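Local structure of transcriptional regulator, LYSR family (Neisseria meningitidis, 4AB5) at residues E138-I143 with A154-W159. The protein is a MetR-like LysR-family transcriptional regulator, probably controlling methionine biosynthesis genes, represented here by its regulatory domain, the putative effector-binding part. Sequence-based numbering, arbitrary orientation.
Sequences ELTIAI and AALPYW
Ile143 carries this contact through a single methyl: its CG2 rests 3.8 Å from Ala154 CB and 4.2 Å from Leu156 CD1, so one branch of the helix residue touches two residues on the same face of the strand. A chi1 of -67° puts CG1 beside the backbone N, which leaves CG2 anti to it and turned to the strand. Leu156 reaches back with CD1, and the two side chains cross at a slant. A turn earlier on the helix, Thr140 adds only a loose touch, its CG2 being 4.5 Å from Leu156 CD1. Its hydroxyl does other work, since OG1 is hydrogen-bonded to Tyr111 OH. No hydrogen bond joins the two segments, and the interface is small, buried and made by methyl groups.

Ala154 and Leu156 both send their CB toward the helix, whereas Ala155 between them points away, as expected of an extended strand. On the helix, Leu139 is the N-cap residue, and its O accepts from Ile143 N at 3.1 Å, tying the contacting isoleucine into the first turn. Elsewhere on helix 140-148, Ile141 and Ala142 pack on Phe20 of the second subunit. Tyr111 touches both Ile143 and Leu156, and Val161 of helix 158-166 also meets Leu156. Pro157 sits at the N-cap position of that helix, which follows directly. Strand 154-157 pairs antiparallel with strand 72-86 through backbone hydrogen bonds of Ala154 with Ile85 and Leu156 with Val83. Through Ile143 and Thr140, helix 140-148 packs against the face of this sheet that bears Ala154 and Leu156, in a domain of the periplasmic-binding-protein type.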
ATOM      1  N   GLU B 138       1.041   6.870   1.660  1.00 28.42           N
ATOM      2  CA  GLU B 138       0.224   5.724   2.070  1.00 27.35           C
ATOM      3  C   GLU B 138       0.989   4.409   1.837  1.00 31.66           C
ATOM      4  O   GLU B 138       0.598   3.383   2.383  1.00 33.46           O
ATOM      5  CB  GLU B 138      -1.095   5.693   1.268  1.00 28.74           C
ATOM      6  CG  GLU B 138      -2.048   6.849   1.555  1.00 37.64           C
ATOM      7  CD  GLU B 138      -2.849   6.779   2.847  1.00 52.65           C
ATOM      8  OE1 GLU B 138      -2.946   5.688   3.452  1.00 42.49           O
ATOM      9  OE2 GLU B 138      -3.423   7.823   3.232  1.00 47.52           O
ATOM     10  N   LEU B 139       2.064   4.435   1.012  1.00 27.12           N
ATOM     11  CA  LEU B 139       2.839   3.257   0.618  1.00 25.81           C
ATOM     12  C   LEU B 139       4.258   3.235   1.143  1.00 31.84           C
ATOM     13  O   LEU B 139       4.993   4.206   0.970  1.00 33.23           O
ATOM     14  CB  LEU B 139       2.835   3.092  -0.921  1.00 25.01           C
ATOM     15  CG  LEU B 139       1.487   3.262  -1.642  1.00 29.01           C
ATOM     16  CD1 LEU B 139       1.668   3.372  -3.136  1.00 27.79           C
ATOM     17  CD2 LEU B 139       0.510   2.152  -1.289  1.00 31.45           C
ATOM     18  N   THR B 140       4.652   2.099   1.744  1.00 28.81           N
ATOM     19  CA  THR B 140       5.980   1.841   2.313  1.00 28.78           C
ATOM     20  C   THR B 140       7.052   1.917   1.231  1.00 33.15           C
ATOM     21  O   THR B 140       8.092   2.539   1.438  1.00 33.53           O
ATOM     22  CB  THR B 140       5.970   0.483   3.041  1.00 34.79           C
ATOM     23  OG1 THR B 140       5.009   0.522   4.099  1.00 38.86           O
ATOM     24  CG2 THR B 140       7.327   0.095   3.594  1.00 29.02           C
ATOM     25  N   ILE B 141       6.782   1.297   0.072  1.00 31.06           N
ATOM     26  CA  ILE B 141       7.675   1.270  -1.087  1.00 31.13           C
ATOM     27  C   ILE B 141       8.034   2.691  -1.569  1.00 33.10           C
ATOM     28  O   ILE B 141       9.175   2.924  -1.975  1.00 33.90           O
ATOM     29  CB  ILE B 141       7.170   0.330  -2.217  1.00 34.88           C
ATOM     30  CG1 ILE B 141       5.795   0.776  -2.790  1.00 35.67           C
ATOM     31  CG2 ILE B 141       7.147  -1.129  -1.735  1.00 36.42           C
ATOM     32  CD1 ILE B 141       5.353   0.050  -4.066  1.00 42.73           C
ATOM     33  N   ALA B 142       7.077   3.637  -1.462  1.00 27.32           N
ATOM     34  CA  ALA B 142       7.278   5.036  -1.825  1.00 26.77           C
ATOM     35  C   ALA B 142       8.088   5.756  -0.741  1.00 29.98           C
ATOM     36  O   ALA B 142       8.949   6.558  -1.087  1.00 29.09           O
ATOM     37  CB  ALA B 142       5.944   5.725  -2.056  1.00 27.54           C
ATOM     38  N   ILE B 143       7.847   5.438   0.562  1.00 26.42           N
ATOM     39  CA  ILE B 143       8.615   5.989   1.684  1.00 26.54           C
ATOM     40  C   ILE B 143      10.108   5.674   1.506  1.00 30.31           C
ATOM     41  O   ILE B 143      10.920   6.599   1.542  1.00 30.91           O
ATOM     42  CB  ILE B 143       8.081   5.547   3.081  1.00 30.74           C
ATOM     43  CG1 ILE B 143       6.670   6.151   3.352  1.00 32.20           C
ATOM     44  CG2 ILE B 143       9.084   5.929   4.212  1.00 30.80           C
ATOM     45  CD1 ILE B 143       5.964   5.692   4.632  1.00 39.15           C
ATOM     46  N   ALA B 154      12.956   8.431   7.884  1.00 28.58           N
ATOM     47  CA  ALA B 154      11.743   7.767   8.372  1.00 28.05           C
ATOM     48  C   ALA B 154      12.038   6.815   9.512  1.00 34.82           C
ATOM     49  O   ALA B 154      13.194   6.481   9.748  1.00 34.59           O
ATOM     50  CB  ALA B 154      11.063   7.007   7.238  1.00 27.46           C
ATOM     51  N   ALA B 155      10.980   6.387  10.224  1.00 33.60           N
ATOM     52  CA  ALA B 155      11.022   5.395  11.295  1.00 34.63           C
ATOM     53  C   ALA B 155      10.090   4.265  10.874  1.00 38.76           C
ATOM     54  O   ALA B 155       8.898   4.492  10.638  1.00 39.21           O
ATOM     55  CB  ALA B 155      10.563   5.994  12.616  1.00 36.34           C
ATOM     56  N   LEU B 156      10.644   3.066  10.713  1.00 34.29           N
ATOM     57  CA  LEU B 156       9.865   1.908  10.284  1.00 33.44           C
ATOM     58  C   LEU B 156      10.255   0.655  11.061  1.00 35.93           C
ATOM     59  O   LEU B 156      11.378   0.607  11.563  1.00 35.10           O
ATOM     60  CB  LEU B 156      10.040   1.670   8.766  1.00 32.37           C
ATOM     61  CG  LEU B 156       9.347   2.645   7.811  1.00 35.95           C
ATOM     62  CD1 LEU B 156       9.853   2.451   6.400  1.00 35.20           C
ATOM     63  CD2 LEU B 156       7.829   2.500   7.861  1.00 37.78           C
ATOM     64  N   PRO B 157       9.367  -0.369  11.178  1.00 32.80           N
ATOM     65  CA  PRO B 157       9.768  -1.601  11.882  1.00 33.36           C
ATOM     66  C   PRO B 157      10.986  -2.221  11.196  1.00 36.06           C
ATOM     67  O   PRO B 157      11.110  -2.124   9.976  1.00 33.60           O
ATOM     68  CB  PRO B 157       8.547  -2.519  11.718  1.00 34.83           C
ATOM     69  CG  PRO B 157       7.408  -1.614  11.424  1.00 38.77           C
ATOM     70  CD  PRO B 157       7.986  -0.476  10.656  1.00 34.02           C
ATOM     71  N   TYR B 158      11.888  -2.831  11.975  1.00 34.04           N
ATOM     72  CA  TYR B 158      13.077  -3.474  11.428  1.00 34.09           C
ATOM     73  C   TYR B 158      12.704  -4.528  10.362  1.00 36.96           C
ATOM     74  O   TYR B 158      13.341  -4.572   9.307  1.00 34.90           O
ATOM     75  CB  TYR B 158      13.952  -4.078  12.553  1.00 37.07           C
ATOM     76  CG  TYR B 158      15.129  -4.874  12.033  1.00 40.56           C
ATOM     77  CD1 TYR B 158      16.257  -4.237  11.517  1.00 43.15           C
ATOM     78  CD2 TYR B 158      15.090  -6.266  11.991  1.00 41.82           C
ATOM     79  CE1 TYR B 158      17.321  -4.963  10.984  1.00 45.85           C
ATOM     80  CE2 TYR B 158      16.147  -7.001  11.462  1.00 43.60           C
ATOM     81  CZ  TYR B 158      17.267  -6.345  10.971  1.00 53.48           C
ATOM     82  OH  TYR B 158      18.317  -7.054  10.437  1.00 58.22           O
ATOM     83  N   TRP B 159      11.674  -5.361  10.635  1.00 33.77           N
ATOM     84  CA  TRP B 159      11.236  -6.394   9.695  1.00 33.63           C
ATOM     85  C   TRP B 159      10.815  -5.856   8.307  1.00 38.20           C
ATOM     86  O   TRP B 159      11.088  -6.515   7.304  1.00 37.63           O
ATOM     87  CB  TRP B 159      10.179  -7.335  10.309  1.00 31.89           C
ATOM     88  CG  TRP B 159       8.928  -6.651  10.766  1.00 31.80           C
ATOM     89  CD1 TRP B 159       8.638  -6.242  12.032  1.00 35.25           C
ATOM     90  CD2 TRP B 159       7.787  -6.316   9.961  1.00 30.53           C
ATOM     91  NE1 TRP B 159       7.389  -5.668  12.068  1.00 34.13           N
ATOM     92  CE2 TRP B 159       6.854  -5.679  10.805  1.00 34.41           C
ATOM     93  CE3 TRP B 159       7.465  -6.481   8.598  1.00 30.93           C
ATOM     94  CZ2 TRP B 159       5.616  -5.218  10.340  1.00 33.20           C
ATOM     95  CZ3 TRP B 159       6.247  -6.013   8.138  1.00 31.72           C
ATOM     96  CH2 TRP B 159       5.336  -5.393   9.004  1.00 32.73           C
TER